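Local atomic coordinates of B-agarase (Agarivorans gilvus, PDB entry 5Z6P), a protein that hydrolyses agar as a beta-agarase of glycoside hydrolase family 50, probably by cleaving beta-galactosidic linkages. Residues V422-W436 and F441-W454. Numbering follows the deposited sequence.
Sequences VDRMLNWGFTCLGNW and FYDNQRIPFFANGW
Pro448 O takes the backbone N-H of Leu433 at 2.9 Å and a CA-H...O contact from Cys432. Leu433 O in turn accepts from Phe450 N at 3.0 Å. These bonds form a parallel bridge between Leu433 and Phe449. Backbone bonds of Gly434 with Leu305 and of Phe449 with Val502 continue the pairing on both flanks. This fits neighbouring strands of the (beta/alpha)8 barrel expected in this family.

Before the bridge, Ile447 packs between the helix 422-428 and the chain at Phe430 to Leu433. Its CG1 lies anti to the backbone N (chi1 -176°), which sends CD1 to Met425 CB at 3.6 Å. The CG2 branch meets Val422 CG1 and Leu433 CG. Val422 CG2 reaches the edge of the Phe441 ring, in its plane. Val422 CG1 lies 3.5 Å above one face of the Arg446 guanidinium, offset toward its rim. Asp423 OD1 lies at the guanidinium edge in a salt bridge to Arg446 NH2, modelled so short that its exact length is doubtful. The two planes are 61° apart.

Asn444 OD1 accepts from Ile447 N on a lone pair and from Arg446 N above its plane, an Asx turn that sets the course of the chain carrying Arg446 and Ile447. Its ND2 donates to Phe441 O and Ile447 O.

Past the bridge, Cys432 SG approaches Phe450 CE1 at 3.5 Å, oblique to the ring. The Trp436 and Trp454 rings are near parallel (19°) but slid apart. Asn435 OD1 sits 3.0 Å from Asn452 CB and has no polar partner in the model.

Polar bonds thus fix the backbone bridge and the turn, while apolar packing, with one salt bridge beside it, ties the helix to them.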
loop_
_atom_site.group_PDB
_atom_site.type_symbol
_atom_site.label_atom_id
_atom_site.label_comp_id
_atom_site.label_asym_id
_atom_site.label_seq_id
_atom_site.Cartn_x
_atom_site.Cartn_y
_atom_site.Cartn_z
ATOM N N VAL A 422 -20.384 11.609 -4.798
ATOM C CA VAL A 422 -21.265 10.539 -5.266
ATOM C C VAL A 422 -21.613 10.744 -6.749
ATOM O O VAL A 422 -21.651 9.776 -7.510
ATOM C CB VAL A 422 -22.569 10.427 -4.428
ATOM C CG1 VAL A 422 -23.503 9.372 -5.023
ATOM C CG2 VAL A 422 -22.248 10.075 -2.994
ATOM N N ASP A 423 -21.853 11.995 -7.150
ATOM C CA ASP A 423 -22.087 12.324 -8.556
ATOM C C ASP A 423 -20.928 11.878 -9.415
ATOM O O ASP A 423 -21.119 11.314 -10.480
ATOM C CB ASP A 423 -22.285 13.829 -8.760
ATOM C CG ASP A 423 -23.629 14.319 -8.289
ATOM O OD1 ASP A 423 -24.561 13.509 -8.126
ATOM O OD2 ASP A 423 -23.749 15.547 -8.090
ATOM N N ARG A 424 -19.723 12.162 -8.944
ATOM C CA ARG A 424 -18.509 11.757 -9.620
ATOM C C ARG A 424 -18.392 10.232 -9.772
ATOM O O ARG A 424 -18.118 9.736 -10.861
ATOM C CB ARG A 424 -17.284 12.277 -8.877
ATOM C CG ARG A 424 -16.926 13.734 -9.107
ATOM C CD ARG A 424 -15.821 14.139 -8.133
ATOM N NE ARG A 424 -15.264 15.465 -8.405
ATOM C CZ ARG A 424 -14.443 16.109 -7.586
ATOM N NH1 ARG A 424 -14.096 15.550 -6.436
ATOM N NH2 ARG A 424 -13.983 17.313 -7.903
ATOM N N MET A 425 -18.553 9.499 -8.670
ATOM C CA MET A 425 -18.376 8.049 -8.726
ATOM C C MET A 425 -19.329 7.437 -9.757
ATOM O O MET A 425 -18.922 6.622 -10.557
ATOM C CB MET A 425 -18.591 7.402 -7.355
ATOM C CG MET A 425 -17.649 7.901 -6.269
ATOM S SD MET A 425 -15.915 7.907 -6.735
ATOM C CE MET A 425 -15.287 9.073 -5.545
ATOM N N LEU A 426 -20.586 7.859 -9.736
ATOM C CA LEU A 426 -21.594 7.344 -10.645
ATOM C C LEU A 426 -21.358 7.765 -12.100
ATOM O O LEU A 426 -21.687 7.028 -13.020
ATOM C CB LEU A 426 -22.979 7.806 -10.196
ATOM C CG LEU A 426 -23.463 7.191 -8.894
ATOM C CD1 LEU A 426 -24.837 7.745 -8.512
ATOM C CD2 LEU A 426 -23.471 5.675 -9.039
ATOM N N ASN A 427 -20.797 8.954 -12.292
ATOM C CA ASN A 427 -20.489 9.466 -13.623
ATOM C C ASN A 427 -19.270 8.756 -14.188
ATOM O O ASN A 427 -19.213 8.452 -15.364
ATOM C CB ASN A 427 -20.256 10.977 -13.573
ATOM C CG ASN A 427 -19.837 11.556 -14.918
ATOM O OD1 ASN A 427 -18.655 11.651 -15.224
ATOM N ND2 ASN A 427 -20.812 11.952 -15.716
ATOM N N TRP A 428 -18.301 8.473 -13.327
ATOM C CA TRP A 428 -17.092 7.760 -13.714
ATOM C C TRP A 428 -17.327 6.252 -13.894
ATOM O O TRP A 428 -16.483 5.541 -14.445
ATOM C CB TRP A 428 -15.998 7.995 -12.665
ATOM C CG TRP A 428 -15.679 9.451 -12.445
ATOM C CD1 TRP A 428 -16.139 10.522 -13.181
ATOM C CD2 TRP A 428 -14.830 9.999 -11.433
ATOM N NE1 TRP A 428 -15.622 11.696 -12.679
ATOM C CE2 TRP A 428 -14.818 11.406 -11.604
ATOM C CE3 TRP A 428 -14.079 9.442 -10.389
ATOM C CZ2 TRP A 428 -14.083 12.256 -10.783
ATOM C CZ3 TRP A 428 -13.354 10.292 -9.568
ATOM C CH2 TRP A 428 -13.358 11.684 -9.770
ATOM N N GLY A 429 -18.470 5.775 -13.418
ATOM C CA GLY A 429 -18.845 4.382 -13.583
ATOM C C GLY A 429 -18.580 3.448 -12.409
ATOM O O GLY A 429 -18.888 2.261 -12.487
ATOM N N PHE A 430 -18.011 3.967 -11.320
ATOM C CA PHE A 430 -17.689 3.103 -10.192
ATOM C C PHE A 430 -18.969 2.579 -9.601
ATOM O O PHE A 430 -19.959 3.291 -9.569
ATOM C CB PHE A 430 -16.877 3.837 -9.125
ATOM C CG PHE A 430 -15.449 4.048 -9.497
ATOM C CD1 PHE A 430 -14.616 2.968 -9.750
ATOM C CD2 PHE A 430 -14.931 5.334 -9.605
ATOM C CE1 PHE A 430 -13.299 3.167 -10.087
ATOM C CE2 PHE A 430 -13.610 5.534 -9.941
ATOM C CZ PHE A 430 -12.796 4.455 -10.194
ATOM N N THR A 431 -18.951 1.325 -9.158
ATOM C CA THR A 431 -20.142 0.695 -8.611
ATOM C C THR A 431 -20.214 0.740 -7.092
ATOM O O THR A 431 -21.155 0.198 -6.493
ATOM C CB THR A 431 -20.237 -0.782 -9.053
ATOM O OG1 THR A 431 -18.978 -1.427 -8.842
ATOM C CG2 THR A 431 -20.613 -0.864 -10.545
ATOM N N CYS A 432 -19.218 1.367 -6.473
ATOM C CA CYS A 432 -19.225 1.530 -5.025
ATOM C C CYS A 432 -18.327 2.638 -4.537
ATOM O O CYS A 432 -17.506 3.168 -5.270
ATOM C CB CYS A 432 -18.787 0.241 -4.316
ATOM S SG CYS A 432 -17.005 -0.055 -4.407
ATOM N N LEU A 433 -18.513 2.941 -3.259
ATOM C CA LEU A 433 -17.573 3.659 -2.435
ATOM C C LEU A 433 -16.787 2.599 -1.666
ATOM O O LEU A 433 -17.387 1.682 -1.093
ATOM C CB LEU A 433 -18.301 4.606 -1.474
ATOM C CG LEU A 433 -19.331 5.565 -2.100
ATOM C CD1 LEU A 433 -20.080 6.353 -1.031
ATOM C CD2 LEU A 433 -18.645 6.495 -3.058
ATOM N N GLY A 434 -15.462 2.723 -1.658
ATOM C CA GLY A 434 -14.585 1.710 -1.114
ATOM C C GLY A 434 -14.379 1.754 0.388
ATOM O O GLY A 434 -15.211 2.268 1.116
ATOM N N ASN A 435 -13.264 1.202 0.851
ATOM C CA ASN A 435 -13.039 1.128 2.285
ATOM C C ASN A 435 -12.712 2.479 2.871
ATOM O O ASN A 435 -12.161 3.337 2.187
ATOM C CB ASN A 435 -11.930 0.155 2.628
ATOM C CG ASN A 435 -12.065 -0.371 4.037
ATOM O OD1 ASN A 435 -13.162 -0.371 4.591
ATOM N ND2 ASN A 435 -10.968 -0.809 4.622
ATOM N N TRP A 436 -13.057 2.649 4.145
ATOM C CA TRP A 436 -12.849 3.894 4.860
ATOM C C TRP A 436 -13.613 5.033 4.191
ATOM O O TRP A 436 -13.069 6.117 3.955
ATOM C CB TRP A 436 -11.345 4.195 4.962
ATOM C CG TRP A 436 -10.583 3.097 5.715
ATOM C CD1 TRP A 436 -10.774 2.715 7.015
ATOM C CD2 TRP A 436 -9.544 2.258 5.203
ATOM N NE1 TRP A 436 -9.910 1.691 7.347
ATOM C CE2 TRP A 436 -9.142 1.391 6.250
ATOM C CE3 TRP A 436 -8.899 2.152 3.959
ATOM C CZ2 TRP A 436 -8.127 0.436 6.095
ATOM C CZ3 TRP A 436 -7.891 1.204 3.804
ATOM C CH2 TRP A 436 -7.516 0.355 4.866
ATOM N N PHE A 441 -21.757 9.004 4.435
ATOM C CA PHE A 441 -22.144 8.584 3.088
ATOM C C PHE A 441 -23.073 7.378 3.110
ATOM O O PHE A 441 -23.662 7.022 2.089
ATOM C CB PHE A 441 -20.916 8.234 2.233
ATOM C CG PHE A 441 -20.161 9.418 1.710
ATOM C CD1 PHE A 441 -20.523 10.013 0.509
ATOM C CD2 PHE A 441 -19.072 9.923 2.398
ATOM C CE1 PHE A 441 -19.823 11.089 0.001
ATOM C CE2 PHE A 441 -18.363 11.009 1.891
ATOM C CZ PHE A 441 -18.752 11.583 0.688
ATOM N N TYR A 442 -23.199 6.750 4.276
ATOM C CA TYR A 442 -23.832 5.442 4.362
ATOM C C TYR A 442 -25.350 5.469 4.119
ATOM O O TYR A 442 -25.930 4.445 3.806
ATOM C CB TYR A 442 -23.547 4.791 5.717
ATOM C CG TYR A 442 -22.110 4.334 5.956
ATOM C CD1 TYR A 442 -21.125 4.460 4.978
ATOM C CD2 TYR A 442 -21.746 3.776 7.179
ATOM C CE1 TYR A 442 -19.839 4.058 5.215
ATOM C CE2 TYR A 442 -20.466 3.363 7.425
ATOM C CZ TYR A 442 -19.513 3.497 6.449
ATOM O OH TYR A 442 -18.242 3.074 6.721
ATOM N N ASP A 443 -26.001 6.618 4.259
ATOM C CA ASP A 443 -27.430 6.675 3.922
ATOM C C ASP A 443 -27.698 7.354 2.573
ATOM O O ASP A 443 -28.769 7.925 2.366
ATOM C CB ASP A 443 -28.235 7.377 5.034
ATOM C CG ASP A 443 -27.861 8.841 5.223
ATOM O OD1 ASP A 443 -27.167 9.431 4.368
ATOM O OD2 ASP A 443 -28.280 9.422 6.242
ATOM N N ASN A 444 -26.745 7.278 1.653
ATOM C CA ASN A 444 -26.818 8.094 0.444
ATOM C C ASN A 444 -27.839 7.564 -0.557
ATOM O O ASN A 444 -28.411 8.339 -1.328
ATOM C CB ASN A 444 -25.443 8.216 -0.209
ATOM C CG ASN A 444 -25.062 6.999 -1.031
ATOM O OD1 ASN A 444 -25.504 6.844 -2.172
ATOM N ND2 ASN A 444 -24.216 6.134 -0.466
ATOM N N GLN A 445 -28.054 6.249 -0.540
ATOM C CA GLN A 445 -29.056 5.589 -1.379
ATOM C C GLN A 445 -28.945 5.902 -2.879
ATOM O O GLN A 445 -29.941 6.011 -3.572
ATOM C CB GLN A 445 -30.461 5.938 -0.872
ATOM C CG GLN A 445 -30.581 5.812 0.652
ATOM C CD GLN A 445 -31.943 5.347 1.115
ATOM O OE1 GLN A 445 -32.967 5.852 0.675
ATOM N NE2 GLN A 445 -31.957 4.367 2.015
ATOM N N ARG A 446 -27.723 6.028 -3.373
ATOM C CA ARG A 446 -27.491 6.199 -4.795
ATOM C C ARG A 446 -26.345 5.292 -5.269
ATOM O O ARG A 446 -26.275 4.913 -6.436
ATOM C CB ARG A 446 -27.178 7.660 -5.115
ATOM C CG ARG A 446 -28.333 8.644 -4.918
ATOM C CD ARG A 446 -27.833 10.101 -5.055
ATOM N NE ARG A 446 -27.208 10.331 -6.351
ATOM C CZ ARG A 446 -26.246 11.219 -6.582
ATOM N NH1 ARG A 446 -25.763 11.968 -5.599
ATOM N NH2 ARG A 446 -25.750 11.341 -7.800
ATOM N N ILE A 447 -25.451 4.945 -4.348
ATOM C CA ILE A 447 -24.303 4.104 -4.671
ATOM C C ILE A 447 -23.934 3.193 -3.495
ATOM O O ILE A 447 -23.895 3.650 -2.364
ATOM C CB ILE A 447 -23.081 4.976 -5.079
ATOM C CG1 ILE A 447 -21.906 4.096 -5.502
ATOM C CG2 ILE A 447 -22.697 5.957 -3.957
ATOM C CD1 ILE A 447 -20.847 4.824 -6.314
ATOM N N PRO A 448 -23.697 1.890 -3.761
ATOM C CA PRO A 448 -23.303 0.962 -2.693
ATOM C C PRO A 448 -21.974 1.365 -2.050
ATOM O O PRO A 448 -21.184 2.086 -2.659
ATOM C CB PRO A 448 -23.168 -0.372 -3.410
ATOM C CG PRO A 448 -24.021 -0.227 -4.661
ATOM C CD PRO A 448 -23.876 1.202 -5.051
ATOM N N PHE A 449 -21.738 0.912 -0.828
ATOM C CA PHE A 449 -20.508 1.244 -0.128
ATOM C C PHE A 449 -19.989 0.028 0.656
ATOM O O PHE A 449 -20.725 -0.923 0.879
ATOM C CB PHE A 449 -20.736 2.426 0.814
ATOM C CG PHE A 449 -21.677 2.117 1.940
ATOM C CD1 PHE A 449 -23.043 2.257 1.783
ATOM C CD2 PHE A 449 -21.196 1.675 3.160
ATOM C CE1 PHE A 449 -23.908 1.951 2.818
ATOM C CE2 PHE A 449 -22.054 1.361 4.180
ATOM C CZ PHE A 449 -23.409 1.493 4.011
ATOM N N PHE A 450 -18.723 0.072 1.050
ATOM C CA PHE A 450 -18.142 -0.959 1.890
ATOM C C PHE A 450 -17.922 -0.384 3.299
ATOM O O PHE A 450 -17.491 0.744 3.441
ATOM C CB PHE A 450 -16.835 -1.468 1.286
ATOM C CG PHE A 450 -17.022 -2.367 0.078
ATOM C CD1 PHE A 450 -17.458 -1.863 -1.143
ATOM C CD2 PHE A 450 -16.748 -3.721 0.167
ATOM C CE1 PHE A 450 -17.624 -2.710 -2.240
ATOM C CE2 PHE A 450 -16.909 -4.573 -0.930
ATOM C CZ PHE A 450 -17.342 -4.068 -2.133
ATOM N N ALA A 451 -18.256 -1.153 4.329
ATOM C CA ALA A 451 -18.091 -0.713 5.718
ATOM C C ALA A 451 -16.819 -1.321 6.317
ATOM O O ALA A 451 -16.295 -2.306 5.799
ATOM C CB ALA A 451 -19.305 -1.100 6.557
ATOM N N ASN A 452 -16.328 -0.723 7.396
ATOM C CA ASN A 452 -15.105 -1.176 8.044
ATOM C C ASN A 452 -15.163 -0.977 9.554
ATOM O O ASN A 452 -15.827 -0.064 10.042
ATOM C CB ASN A 452 -13.905 -0.430 7.501
ATOM C CG ASN A 452 -13.805 0.975 8.060
ATOM O OD1 ASN A 452 -14.428 1.901 7.542
ATOM N ND2 ASN A 452 -13.055 1.131 9.140
ATOM N N GLY A 453 -14.445 -1.825 10.274
ATOM C CA GLY A 453 -14.265 -1.660 11.693
ATOM C C GLY A 453 -12.887 -2.149 12.074
ATOM O O GLY A 453 -12.302 -2.965 11.375
ATOM N N TRP A 454 -12.374 -1.630 13.179
ATOM C CA TRP A 454 -11.118 -2.081 13.785
ATOM C C TRP A 454 -11.400 -2.735 15.120
ATOM O O TRP A 454 -12.155 -2.187 15.910
ATOM C CB TRP A 454 -10.161 -0.923 14.044
ATOM C CG TRP A 454 -9.804 -0.079 12.867
ATOM C CD1 TRP A 454 -10.402 1.081 12.475
ATOM C CD2 TRP A 454 -8.736 -0.314 11.956
ATOM N NE1 TRP A 454 -9.768 1.588 11.359
ATOM C CE2 TRP A 454 -8.745 0.743 11.019
ATOM C CE3 TRP A 454 -7.759 -1.304 11.849
ATOM C CZ2 TRP A 454 -7.821 0.823 9.983
ATOM C CZ3 TRP A 454 -6.844 -1.223 10.810
ATOM C CH2 TRP A 454 -6.884 -0.166 9.892
#